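Local atomic coordinates of chromosome replication initiation inhibitor protein (Agrobacterium tumefaciens, PDB entry 3FD3), a protein that probably acts as a LysR-type DNA-binding transcription regulator, of which this chain is the C-terminal, substrate-binding-like domain without the DNA-binding part. Residues Ile6-Asn9 with Ala10-Gly14; Asn150-Gln153 with Leu154-His158; Ala77-Pro81 with Asp82-Arg86. One frame throughout, in Å; residues are numbered along the deposited sequence.

Interaction 1. Residues Ile6-Asn9 with Ala10-Gly14; sequences IATN and ADSLG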
loop_
_atom_site.group_PDB
_atom_site.type_symbol
_atom_site.label_atom_id
_atom_site.label_comp_id
_atom_site.label_asym_id
_atom_site.label_seq_id
_atom_site.Cartn_x
_atom_site.Cartn_y
_atom_site.Cartn_z
ATOM N N ILE A 6 0.255 15.862 6.518
ATOM C CA ILE A 6 1.619 15.355 6.572
ATOM C C ILE A 6 1.838 14.449 5.357
ATOM O O ILE A 6 0.938 13.728 4.948
ATOM C CB ILE A 6 1.853 14.540 7.857
ATOM C CG1 ILE A 6 1.547 15.354 9.104
ATOM C CG2 ILE A 6 3.316 14.004 7.961
ATOM C CD1 ILE A 6 1.303 14.393 10.327
ATOM N N ALA A 7 3.002 14.539 4.744
ATOM C CA ALA A 7 3.337 13.742 3.575
ATOM C C ALA A 7 4.386 12.699 3.959
ATOM O O ALA A 7 5.185 12.891 4.881
ATOM C CB ALA A 7 3.871 14.619 2.430
ATOM N N THR A 8 4.357 11.574 3.235
ATOM C CA THR A 8 5.370 10.521 3.395
ATOM C C THR A 8 5.518 9.823 2.056
ATOM O O THR A 8 4.568 9.823 1.240
ATOM C CB THR A 8 4.993 9.476 4.474
ATOM O OG1 THR A 8 6.028 8.480 4.540
ATOM C CG2 THR A 8 3.655 8.785 4.177
ATOM N N ASN A 9 6.699 9.248 1.837
ATOM C CA ASN A 9 6.890 8.314 0.752
ATOM C C ASN A 9 6.201 6.996 1.093
ATOM O O ASN A 9 6.015 6.666 2.266
ATOM C CB ASN A 9 8.396 8.103 0.434
ATOM C CG ASN A 9 9.232 7.572 1.654
ATOM O OD1 ASN A 9 8.970 7.887 2.800
ATOM N ND2 ASN A 9 10.307 6.861 1.362
ATOM N N ALA A 10 5.848 6.220 0.071
ATOM C CA ALA A 10 5.167 4.940 0.302
ATOM C C ALA A 10 5.990 3.985 1.145
ATOM O O ALA A 10 5.457 3.233 1.966
ATOM C CB ALA A 10 4.803 4.251 -1.046
ATOM N N ASP A 11 7.295 3.947 0.895
ATOM C CA ASP A 11 8.139 2.966 1.590
ATOM C C ASP A 11 8.216 3.262 3.105
ATOM O O ASP A 11 8.255 2.332 3.900
ATOM C CB ASP A 11 9.526 2.892 0.959
ATOM C CG ASP A 11 9.508 2.273 -0.434
ATOM O OD1 ASP A 11 8.625 1.423 -0.709
ATOM O OD2 ASP A 11 10.375 2.633 -1.269
ATOM N N SER A 12 8.187 4.530 3.511
ATOM C CA SER A 12 8.079 4.831 4.954
ATOM C C SER A 12 6.702 4.487 5.508
ATOM O O SER A 12 6.597 3.969 6.643
ATOM C CB SER A 12 8.444 6.286 5.255
ATOM O OG SER A 12 9.818 6.532 5.005
ATOM N N LEU A 13 5.644 4.770 4.752
ATOM C CA LEU A 13 4.280 4.383 5.194
ATOM C C LEU A 13 4.187 2.863 5.353
ATOM O O LEU A 13 3.491 2.360 6.234
ATOM C CB LEU A 13 3.204 4.894 4.227
ATOM C CG LEU A 13 1.753 4.636 4.628
ATOM C CD1 LEU A 13 1.491 5.291 5.987
ATOM C CD2 LEU A 13 0.839 5.180 3.536
ATOM N N GLY A 14 4.869 2.113 4.495
ATOM C CA GLY A 14 4.833 0.669 4.574
ATOM C C GLY A 14 5.686 0.067 5.674
ATOM O O GLY A 14 5.616 -1.155 5.875
#
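Strand 3-8 runs into helix 10-13 at N9, and the backbone turn is closed where L13 N donates to N9 O over 3.1 Å. N9 is thus the N-cap of the helix, at the beta-to-alpha junction with which the first strand of this periplasmic-binding-protein-like domain ends. The same carbonyl has a second donor, since T8 OG1 reaches forward to N9 O at 2.9 Å, so the oxygen is gripped by two donors. T8 can do this because its OG1 lies anti to its own backbone N (chi1 179°), which puts the hydroxyl beside N9 O and lays CG2 against L13 CB at 3.9 Å. A threonine suits the spot: one branch grips the carbonyl, the other packs on a leucine that crosses it at about a right angle. Leucine in turn carries the helix onto V36 of the neighbouring strand 31-36 and L18 of helix 17-26. The cap side chain curls over the first turn, its amide set with CG between backbone N and carbonyl carbon (chi1 59°). The small S12 packs beside it, its CB 3.3 Å from T8 OG1. The D11 carboxylate is hydrogen-bonded outside the turn, OD2 to Y75 OH and OD1 to T134 OG1. Across the cap S12 OG donates to N9 OD1 at 2.7 Å, about 15° off the plane of the amide.

Interaction 2. Residues Asn150-Gln153 with Leu154-His158; sequences NPVQ and LVAEH
N150 and V155 meet at about a right angle, with V155 CG1 set against N150 CB at 3.5 Å and the amide end turned past it. That end is spoken for: ND2 is hydrogen-bonded to T78 and S141, so it is mainly the CB that the valine meets. The other branch, V155 CG2, lies 3.6 Å from P151 O, and the beta-branched residue thereby straddles the junction between strand and helix. L154 holds CG beside its backbone N (chi1 -62°), which brings CD1 to 4.4 Å from P151 CG, a loose apolar touch. V152 faces away from the turn, yet its CG2 reaches A156 CB at 4.3 Å; the small methyl also sits 3.3 Å from V152 O. Along the backbone the first turn is irregular. L154 N donates to P151 O at 3.0 Å, while V152 O accepts from both V155 N and A156 N, the latter at 2.8 Å. Further on, E157 N finds no partner in the preceding turn, and a water bridges it to Q153 O. This is a strand passing straight into a helix through proline, the beta-to-alpha junction of an alpha/beta domain, here joining strand 148-151, outermost in the sheet of this chain, to helix 152-161.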
loop_
_atom_site.group_PDB
_atom_site.type_symbol
_atom_site.label_atom_id
_atom_site.label_comp_id
_atom_site.label_asym_id
_atom_site.label_seq_id
_atom_site.Cartn_x
_atom_site.Cartn_y
_atom_site.Cartn_z
ATOM N N ASN A 150 13.553 -3.810 -2.074
ATOM C CA ASN A 150 12.600 -3.756 -0.992
ATOM C C ASN A 150 13.277 -3.265 0.284
ATOM O O ASN A 150 14.421 -3.663 0.581
ATOM C CB ASN A 150 12.039 -5.151 -0.725
ATOM C CG ASN A 150 11.190 -5.652 -1.844
ATOM O OD1 ASN A 150 10.127 -5.105 -2.095
ATOM N ND2 ASN A 150 11.648 -6.711 -2.534
ATOM N N PRO A 151 12.589 -2.437 1.059
ATOM C CA PRO A 151 13.163 -2.042 2.350
ATOM C C PRO A 151 13.484 -3.243 3.259
ATOM O O PRO A 151 12.689 -4.204 3.331
ATOM C CB PRO A 151 12.058 -1.187 2.972
ATOM C CG PRO A 151 11.204 -0.756 1.859
ATOM C CD PRO A 151 11.266 -1.820 0.830
ATOM N N VAL A 152 14.624 -3.173 3.948
ATOM C CA VAL A 152 15.108 -4.257 4.788
ATOM C C VAL A 152 14.084 -4.673 5.846
ATOM O O VAL A 152 13.964 -5.871 6.151
ATOM C CB VAL A 152 16.468 -3.898 5.487
ATOM C CG1 VAL A 152 16.348 -2.669 6.411
ATOM C CG2 VAL A 152 17.017 -5.122 6.232
ATOM N N GLN A 153 13.320 -3.709 6.348
ATOM C CA GLN A 153 12.348 -3.981 7.416
ATOM C C GLN A 153 11.286 -4.979 6.938
ATOM O O GLN A 153 10.738 -5.737 7.736
ATOM C CB GLN A 153 11.651 -2.697 7.890
ATOM C CG GLN A 153 12.537 -1.669 8.554
ATOM C CD GLN A 153 13.370 -0.819 7.605
ATOM O OE1 GLN A 153 13.179 -0.861 6.409
ATOM N NE2 GLN A 153 14.315 -0.019 8.173
ATOM N N LEU A 154 11.000 -4.980 5.644
ATOM C CA LEU A 154 9.949 -5.816 5.097
ATOM C C LEU A 154 10.449 -7.156 4.577
ATOM O O LEU A 154 9.638 -8.062 4.327
ATOM C CB LEU A 154 9.261 -5.085 3.957
ATOM C CG LEU A 154 8.560 -3.785 4.348
ATOM C CD1 LEU A 154 7.811 -3.214 3.162
ATOM C CD2 LEU A 154 7.612 -3.954 5.586
ATOM N N VAL A 155 11.764 -7.298 4.435
ATOM C CA VAL A 155 12.310 -8.535 3.889
ATOM C C VAL A 155 13.319 -9.249 4.764
ATOM O O VAL A 155 13.742 -10.347 4.420
ATOM C CB VAL A 155 12.901 -8.345 2.467
ATOM C CG1 VAL A 155 11.793 -7.939 1.448
ATOM C CG2 VAL A 155 14.070 -7.382 2.460
ATOM N N ALA A 156 13.676 -8.677 5.903
ATOM C CA ALA A 156 14.691 -9.306 6.761
ATOM C C ALA A 156 14.310 -10.720 7.179
ATOM O O ALA A 156 15.144 -11.644 7.085
ATOM C CB ALA A 156 14.950 -8.453 7.998
ATOM N N GLU A 157 13.071 -10.908 7.635
ATOM C CA GLU A 157 12.649 -12.241 8.076
ATOM C C GLU A 157 12.563 -13.208 6.896
ATOM O O GLU A 157 12.931 -14.376 7.021
ATOM C CB GLU A 157 11.305 -12.223 8.787
ATOM C CG GLU A 157 11.286 -11.613 10.140
ATOM C CD GLU A 157 9.855 -11.362 10.627
ATOM O OE1 GLU A 157 8.900 -11.989 10.080
ATOM O OE2 GLU A 157 9.682 -10.541 11.555
ATOM N N HIS A 158 12.095 -12.714 5.751
ATOM C CA HIS A 158 12.011 -13.561 4.558
ATOM C C HIS A 158 13.385 -14.038 4.112
ATOM O O HIS A 158 13.549 -15.206 3.729
ATOM C CB HIS A 158 11.301 -12.832 3.413
ATOM C CG HIS A 158 9.856 -12.555 3.694
ATOM N ND1 HIS A 158 8.972 -13.539 4.094
ATOM C CD2 HIS A 158 9.138 -11.411 3.617
ATOM C CE1 HIS A 158 7.780 -13.001 4.276
ATOM N NE2 HIS A 158 7.859 -11.704 4.009
HETATM O O HOH W 1 11.214 -8.608 8.191
#

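Interaction 3. Residues Ala77-Pro81 with Asp82-Arg86; sequences ATASP and DFMAR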
loop_
_atom_site.group_PDB
_atom_site.type_symbol
_atom_site.label_atom_id
_atom_site.label_comp_id
_atom_site.label_asym_id
_atom_site.label_seq_id
_atom_site.Cartn_x
_atom_site.Cartn_y
_atom_site.Cartn_z
ATOM N N ALA A 77 18.032 -5.838 -3.014
ATOM C CA ALA A 77 17.516 -6.357 -4.278
ATOM C C ALA A 77 17.248 -7.848 -4.068
ATOM O O ALA A 77 18.173 -8.617 -3.828
ATOM C CB ALA A 77 18.532 -6.134 -5.405
ATOM N N THR A 78 15.979 -8.238 -4.133
ATOM C CA THR A 78 15.544 -9.554 -3.692
ATOM C C THR A 78 14.610 -10.232 -4.705
ATOM O O THR A 78 13.876 -9.591 -5.465
ATOM C CB THR A 78 14.795 -9.508 -2.341
ATOM O OG1 THR A 78 13.701 -8.587 -2.449
ATOM C CG2 THR A 78 15.727 -9.145 -1.178
ATOM N N ALA A 79 14.661 -11.546 -4.713
ATOM C CA ALA A 79 13.718 -12.363 -5.501
ATOM C C ALA A 79 13.552 -13.693 -4.777
ATOM O O ALA A 79 14.268 -13.984 -3.814
ATOM C CB ALA A 79 14.237 -12.594 -6.927
ATOM N N SER A 80 12.617 -14.511 -5.242
ATOM C CA SER A 80 12.435 -15.827 -4.632
ATOM C C SER A 80 13.497 -16.808 -5.162
ATOM O O SER A 80 14.095 -16.569 -6.210
ATOM C CB SER A 80 11.029 -16.375 -4.916
ATOM O OG SER A 80 10.923 -16.907 -6.212
ATOM N N PRO A 81 13.733 -17.917 -4.449
ATOM C CA PRO A 81 14.665 -18.937 -4.959
ATOM C C PRO A 81 14.320 -19.482 -6.359
ATOM O O PRO A 81 15.201 -19.665 -7.196
ATOM C CB PRO A 81 14.557 -20.042 -3.905
ATOM C CG PRO A 81 14.273 -19.308 -2.651
ATOM C CD PRO A 81 13.296 -18.233 -3.077
ATOM N N ASP A 82 13.033 -19.692 -6.620
ATOM C CA ASP A 82 12.586 -20.154 -7.926
ATOM C C ASP A 82 12.843 -19.084 -8.992
ATOM O O ASP A 82 13.247 -19.428 -10.072
ATOM C CB ASP A 82 11.103 -20.537 -7.903
ATOM C CG ASP A 82 10.551 -20.893 -9.302
ATOM O OD1 ASP A 82 10.988 -21.886 -9.849
ATOM O OD2 ASP A 82 9.721 -20.110 -9.828
ATOM N N PHE A 83 12.611 -17.808 -8.672
ATOM C CA PHE A 83 12.954 -16.722 -9.599
ATOM C C PHE A 83 14.431 -16.752 -9.983
ATOM O O PHE A 83 14.796 -16.617 -11.165
ATOM C CB PHE A 83 12.573 -15.355 -9.041
ATOM C CG PHE A 83 12.684 -14.268 -10.048
ATOM C CD1 PHE A 83 13.900 -13.656 -10.297
ATOM C CD2 PHE A 83 11.580 -13.889 -10.774
ATOM C CE1 PHE A 83 13.998 -12.681 -11.245
ATOM C CE2 PHE A 83 11.671 -12.937 -11.715
ATOM C CZ PHE A 83 12.877 -12.313 -11.952
HETATM N N MSE A 84 15.287 -16.909 -8.971
HETATM C CA MSE A 84 16.715 -16.957 -9.195
HETATM C C MSE A 84 17.063 -18.158 -10.088
HETATM O O MSE A 84 17.905 -18.068 -11.008
HETATM C CB MSE A 84 17.484 -17.064 -7.855
HETATM C CG MSE A 84 17.308 -15.942 -6.881
HETATM SE SE MSE A 84 17.929 -14.232 -7.523
HETATM C CE MSE A 84 19.781 -14.652 -7.652
ATOM N N ALA A 85 16.426 -19.295 -9.815
ATOM C CA ALA A 85 16.702 -20.504 -10.572
ATOM C C ALA A 85 16.315 -20.382 -12.044
ATOM O O ALA A 85 16.999 -20.907 -12.920
ATOM C CB ALA A 85 15.989 -21.697 -9.939
ATOM N N ARG A 86 15.194 -19.723 -12.300
ATOM C CA ARG A 86 14.658 -19.630 -13.656
ATOM C C ARG A 86 15.396 -18.574 -14.474
ATOM O O ARG A 86 15.612 -18.756 -15.661
ATOM C CB ARG A 86 13.183 -19.278 -13.584
ATOM C CG ARG A 86 12.306 -20.439 -13.114
ATOM C CD ARG A 86 10.913 -19.973 -12.914
ATOM N NE ARG A 86 10.293 -19.616 -14.179
ATOM C CZ ARG A 86 9.432 -18.612 -14.363
ATOM N NH1 ARG A 86 9.175 -17.747 -13.372
ATOM N NH2 ARG A 86 8.916 -18.410 -15.586
#
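F83 and A79 meet where strand 66-79 gives way to helix 81-87, and the phenylalanine is the side chain to follow. Its CB comes first against the capping residue, 3.4 Å from S80 O and 3.6 Å from S80 OG. With CG anti to the backbone N (chi1 -170°), CG and CD1 pass A79 CB, CG at 3.9 Å. The methyl approaches the ring obliquely and is nearest at CD1, 3.5 Å away; the far end of the ring leads away, and the side chain also packs on F88 and P101. Alanine suits the strand end because a single methyl can touch both this ring and M84, a selenomethionine whose doubly bent chain brings SE to 4.1 Å from the same A79 CB.

S80 is the N-cap. Its OG, between the backbone N and the carbonyl carbon (chi1 79°), accepts from F83 N at 3.1 Å with an N-H...O angle of 165°, so a first-turn amide, which lacks the i-4 acceptor of the helix interior, is bonded by the cap. The backbone carbonyl of S80 meanwhile takes M84 N, and that of P81 takes A85 N. Proline fits the first position of the helix, where no backbone N-H is required.

Around this cap, A79 also rests on L167 of strand 165-181, M84 packs on V165 and L167 of the same strand, and the ring of H87, one turn on, meets that of F83. Helix 81-87 is thus laid against the sheet by one face, while P81, D82 and A85 are exposed.

How the interactions relate
All three contacts are strand-to-helix junctions on the mixed sheet of the LysR substrate-binding domain, and along the chain they come in the order interaction 1, interaction 3, interaction 2. Interactions 2 and 3 have centres 15 Å apart and stand on neighbouring strands, 148-151 and 66-79, linked by a probable hydrogen bond of 2.8 Å between N150 ND2 and T78 OG1. Interaction 1 lies 16 Å from interaction 2, centre to centre, and the two pack together, G14 O on L154 CD2 and D11 CB on P151 CG. Interactions 1 and 3 are 27 Å apart between centres. Interaction 2 therefore touches both of the others, which do not touch each other (nearest atoms about 11 Å).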